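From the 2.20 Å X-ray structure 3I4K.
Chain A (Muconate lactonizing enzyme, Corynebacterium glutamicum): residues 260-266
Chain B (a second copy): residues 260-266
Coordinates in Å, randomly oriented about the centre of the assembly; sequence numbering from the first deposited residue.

Chain A, residues 260-266: ALAVVKA
Chain B (260-266) ALAVVKA

Two copies of the same helical segment, residues 260-266 of chains A and B, meet in a nearly two-fold arrangement, in which the same three residues of each chain, L261, V264 and K265, make the contact. Both backbones are helical, with phi near -65° and psi near -40° through most of their length; within each chain, N of V264(A) or V264(B) hydrogen bonds to O of A260(A) or A260(B) at 3.1 Å, and N of K265(A) or K265(B) to O of L261(A) or L261(B) at 2.9 Å. The axes cross at -77° and come no closer than 11.7 Å, so side chains must bridge the gap. In register, CA of L261(A) is nearest CA of L261(B), 8.7 Å away, and CA of K265(A) nearest CA of K265(B), 7.4 Å away.

K265(A) and K265(B) have the most surface covered, 40 and 39 Å², just ahead of V264(A) and V264(B) at 38 Å² each. Both lysines leave sideways, with chi1 m and chi2 to chi4 t, an extended chain whose CE packs on the valine; the residue as a whole is exposed, as suits a charged side chain. CE of K265(A) approaches CG1 of V264(B) at 4.0 Å, and CE of K265(B) approaches CG1 of V264(A) at 4.2 Å.

V264(A) and V264(B) point CA-to-CB toward the other helix. Chi1 is t (165° in A, 163° in B), and a short, branched, apolar side chain suits this buried position, bringing one methyl, CG1, to the partner without a long flexible arm. CG1 of V264(A) lies 4.0 Å from CD1 of L261(B); reciprocally, CG1 of V264(B) lies 3.9 Å from CD1 of L261(A).

L261(A) and L261(B) leave sideways, but their longer side chains bring their ends nearer the partner. With chi1 near -147° in both copies, and chi2 at -157° in A and -148° in B, L261(A) CD2 meets L261(B) CD2 at 3.9 Å. These contacts are apolar packing. No hydrogen bond crosses the contact, which buries 222 Å² in total.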

ATOM      1  N   ALA A 260      -4.406   7.236  10.225  1.00 27.29           N
ATOM      2  CA  ALA A 260      -5.107   5.948  10.219  1.00 27.13           C
ATOM      3  C   ALA A 260      -4.503   5.059  11.325  1.00 28.29           C
ATOM      4  O   ALA A 260      -5.205   4.297  11.998  1.00 27.98           O
ATOM      5  CB  ALA A 260      -4.962   5.268   8.866  1.00 25.43           C
ATOM      6  N   LEU A 261      -3.187   5.166  11.486  1.00 28.70           N
ATOM      7  CA  LEU A 261      -2.449   4.412  12.484  1.00 29.36           C
ATOM      8  C   LEU A 261      -2.896   4.857  13.882  1.00 29.34           C
ATOM      9  O   LEU A 261      -3.025   4.031  14.789  1.00 26.50           O
ATOM     10  CB  LEU A 261      -0.948   4.681  12.332  1.00 30.74           C
ATOM     11  CG  LEU A 261       0.073   3.582  12.658  1.00 35.98           C
ATOM     12  CD1 LEU A 261       1.407   4.247  12.986  1.00 32.83           C
ATOM     13  CD2 LEU A 261      -0.396   2.704  13.808  1.00 32.55           C
ATOM     14  N   ALA A 262      -3.129   6.162  14.041  1.00 27.50           N
ATOM     15  CA  ALA A 262      -3.546   6.724  15.319  1.00 28.41           C
ATOM     16  C   ALA A 262      -4.915   6.177  15.734  1.00 29.16           C
ATOM     17  O   ALA A 262      -5.147   5.877  16.911  1.00 30.37           O
ATOM     18  CB  ALA A 262      -3.580   8.255  15.242  1.00 26.56           C
ATOM     19  N   VAL A 263      -5.821   6.054  14.771  1.00 26.82           N
ATOM     20  CA  VAL A 263      -7.147   5.510  15.036  1.00 27.02           C
ATOM     21  C   VAL A 263      -7.019   4.030  15.417  1.00 25.74           C
ATOM     22  O   VAL A 263      -7.698   3.551  16.319  1.00 27.70           O
ATOM     23  CB  VAL A 263      -8.063   5.686  13.790  1.00 28.61           C
ATOM     24  CG1 VAL A 263      -9.276   4.794  13.883  1.00 29.37           C
ATOM     25  CG2 VAL A 263      -8.503   7.149  13.687  1.00 32.19           C
ATOM     26  N   VAL A 264      -6.139   3.304  14.737  1.00 26.86           N
ATOM     27  CA  VAL A 264      -5.939   1.887  15.044  1.00 26.40           C
ATOM     28  C   VAL A 264      -5.447   1.728  16.481  1.00 27.40           C
ATOM     29  O   VAL A 264      -5.968   0.908  17.241  1.00 28.53           O
ATOM     30  CB  VAL A 264      -4.914   1.238  14.082  1.00 24.92           C
ATOM     31  CG1 VAL A 264      -4.436  -0.120  14.636  1.00 25.76           C
ATOM     32  CG2 VAL A 264      -5.538   1.045  12.718  1.00 23.23           C
ATOM     33  N   LYS A 265      -4.445   2.512  16.851  1.00 26.89           N
ATOM     34  CA  LYS A 265      -3.906   2.446  18.202  1.00 30.65           C
ATOM     35  C   LYS A 265      -4.905   2.885  19.271  1.00 30.47           C
ATOM     36  O   LYS A 265      -4.853   2.413  20.397  1.00 29.41           O
ATOM     37  CB  LYS A 265      -2.661   3.313  18.331  1.00 31.91           C
ATOM     38  CG  LYS A 265      -1.436   2.836  17.575  1.00 35.53           C
ATOM     39  CD  LYS A 265      -0.297   3.803  17.868  1.00 35.13           C
ATOM     40  CE  LYS A 265       0.894   3.598  16.958  1.00 38.49           C
ATOM     41  NZ  LYS A 265       1.878   4.710  17.153  1.00 36.02           N
ATOM     42  N   ALA A 266      -5.807   3.800  18.932  1.00 30.78           N
ATOM     43  CA  ALA A 266      -6.782   4.267  19.918  1.00 30.16           C
ATOM     44  C   ALA A 266      -8.079   3.449  19.911  1.00 29.01           C
ATOM     45  O   ALA A 266      -8.966   3.698  20.725  1.00 28.81           O
ATOM     46  CB  ALA A 266      -7.098   5.725  19.677  1.00 28.18           C
TER
ATOM     47  N   ALA B 260       3.852  -6.341  11.160  1.00 25.75           N
ATOM     48  CA  ALA B 260       4.531  -5.056  11.049  1.00 23.80           C
ATOM     49  C   ALA B 260       3.837  -4.068  11.999  1.00 23.99           C
ATOM     50  O   ALA B 260       4.489  -3.265  12.636  1.00 23.36           O
ATOM     51  CB  ALA B 260       4.458  -4.539   9.606  1.00 25.86           C
ATOM     52  N   LEU B 261       2.507  -4.143  12.084  1.00 26.37           N
ATOM     53  CA  LEU B 261       1.732  -3.254  12.961  1.00 26.71           C
ATOM     54  C   LEU B 261       2.055  -3.550  14.430  1.00 27.51           C
ATOM     55  O   LEU B 261       2.091  -2.638  15.260  1.00 24.69           O
ATOM     56  CB  LEU B 261       0.238  -3.475  12.738  1.00 26.72           C
ATOM     57  CG  LEU B 261      -0.848  -2.399  12.866  1.00 31.09           C
ATOM     58  CD1 LEU B 261      -2.112  -3.104  13.369  1.00 25.11           C
ATOM     59  CD2 LEU B 261      -0.457  -1.245  13.780  1.00 24.06           C
ATOM     60  N   ALA B 262       2.272  -4.828  14.748  1.00 24.66           N
ATOM     61  CA  ALA B 262       2.578  -5.224  16.128  1.00 26.23           C
ATOM     62  C   ALA B 262       3.934  -4.637  16.549  1.00 25.98           C
ATOM     63  O   ALA B 262       4.108  -4.205  17.690  1.00 24.66           O
ATOM     64  CB  ALA B 262       2.596  -6.751  16.251  1.00 23.66           C
ATOM     65  N   VAL B 263       4.887  -4.635  15.620  1.00 26.06           N
ATOM     66  CA  VAL B 263       6.204  -4.067  15.892  1.00 26.63           C
ATOM     67  C   VAL B 263       6.054  -2.563  16.123  1.00 26.72           C
ATOM     68  O   VAL B 263       6.707  -1.987  16.999  1.00 28.28           O
ATOM     69  CB  VAL B 263       7.200  -4.363  14.722  1.00 26.94           C
ATOM     70  CG1 VAL B 263       8.368  -3.369  14.732  1.00 29.90           C
ATOM     71  CG2 VAL B 263       7.753  -5.781  14.874  1.00 25.85           C
ATOM     72  N   VAL B 264       5.176  -1.929  15.353  1.00 26.79           N
ATOM     73  CA  VAL B 264       4.934  -0.497  15.502  1.00 28.02           C
ATOM     74  C   VAL B 264       4.379  -0.192  16.890  1.00 27.73           C
ATOM     75  O   VAL B 264       4.864   0.708  17.584  1.00 26.84           O
ATOM     76  CB  VAL B 264       3.943   0.026  14.413  1.00 27.77           C
ATOM     77  CG1 VAL B 264       3.365   1.388  14.806  1.00 25.43           C
ATOM     78  CG2 VAL B 264       4.657   0.142  13.100  1.00 26.65           C
ATOM     79  N   LYS B 265       3.365  -0.949  17.300  1.00 27.67           N
ATOM     80  CA  LYS B 265       2.744  -0.742  18.610  1.00 29.28           C
ATOM     81  C   LYS B 265       3.708  -0.992  19.764  1.00 29.30           C
ATOM     82  O   LYS B 265       3.658  -0.312  20.790  1.00 28.60           O
ATOM     83  CB  LYS B 265       1.542  -1.665  18.784  1.00 28.63           C
ATOM     84  CG  LYS B 265       0.320  -1.323  17.951  1.00 30.61           C
ATOM     85  CD  LYS B 265      -0.768  -2.338  18.282  1.00 31.22           C
ATOM     86  CE  LYS B 265      -1.960  -2.225  17.360  1.00 35.69           C
ATOM     87  NZ  LYS B 265      -2.881  -3.375  17.595  1.00 29.78           N
ATOM     88  N   ALA B 266       4.569  -1.985  19.590  1.00 27.38           N
ATOM     89  CA  ALA B 266       5.527  -2.355  20.617  1.00 28.46           C
ATOM     90  C   ALA B 266       6.800  -1.499  20.580  1.00 27.46           C
ATOM     91  O   ALA B 266       7.642  -1.613  21.460  1.00 28.96           O
ATOM     92  CB  ALA B 266       5.885  -3.845  20.462  1.00 24.46           C
TER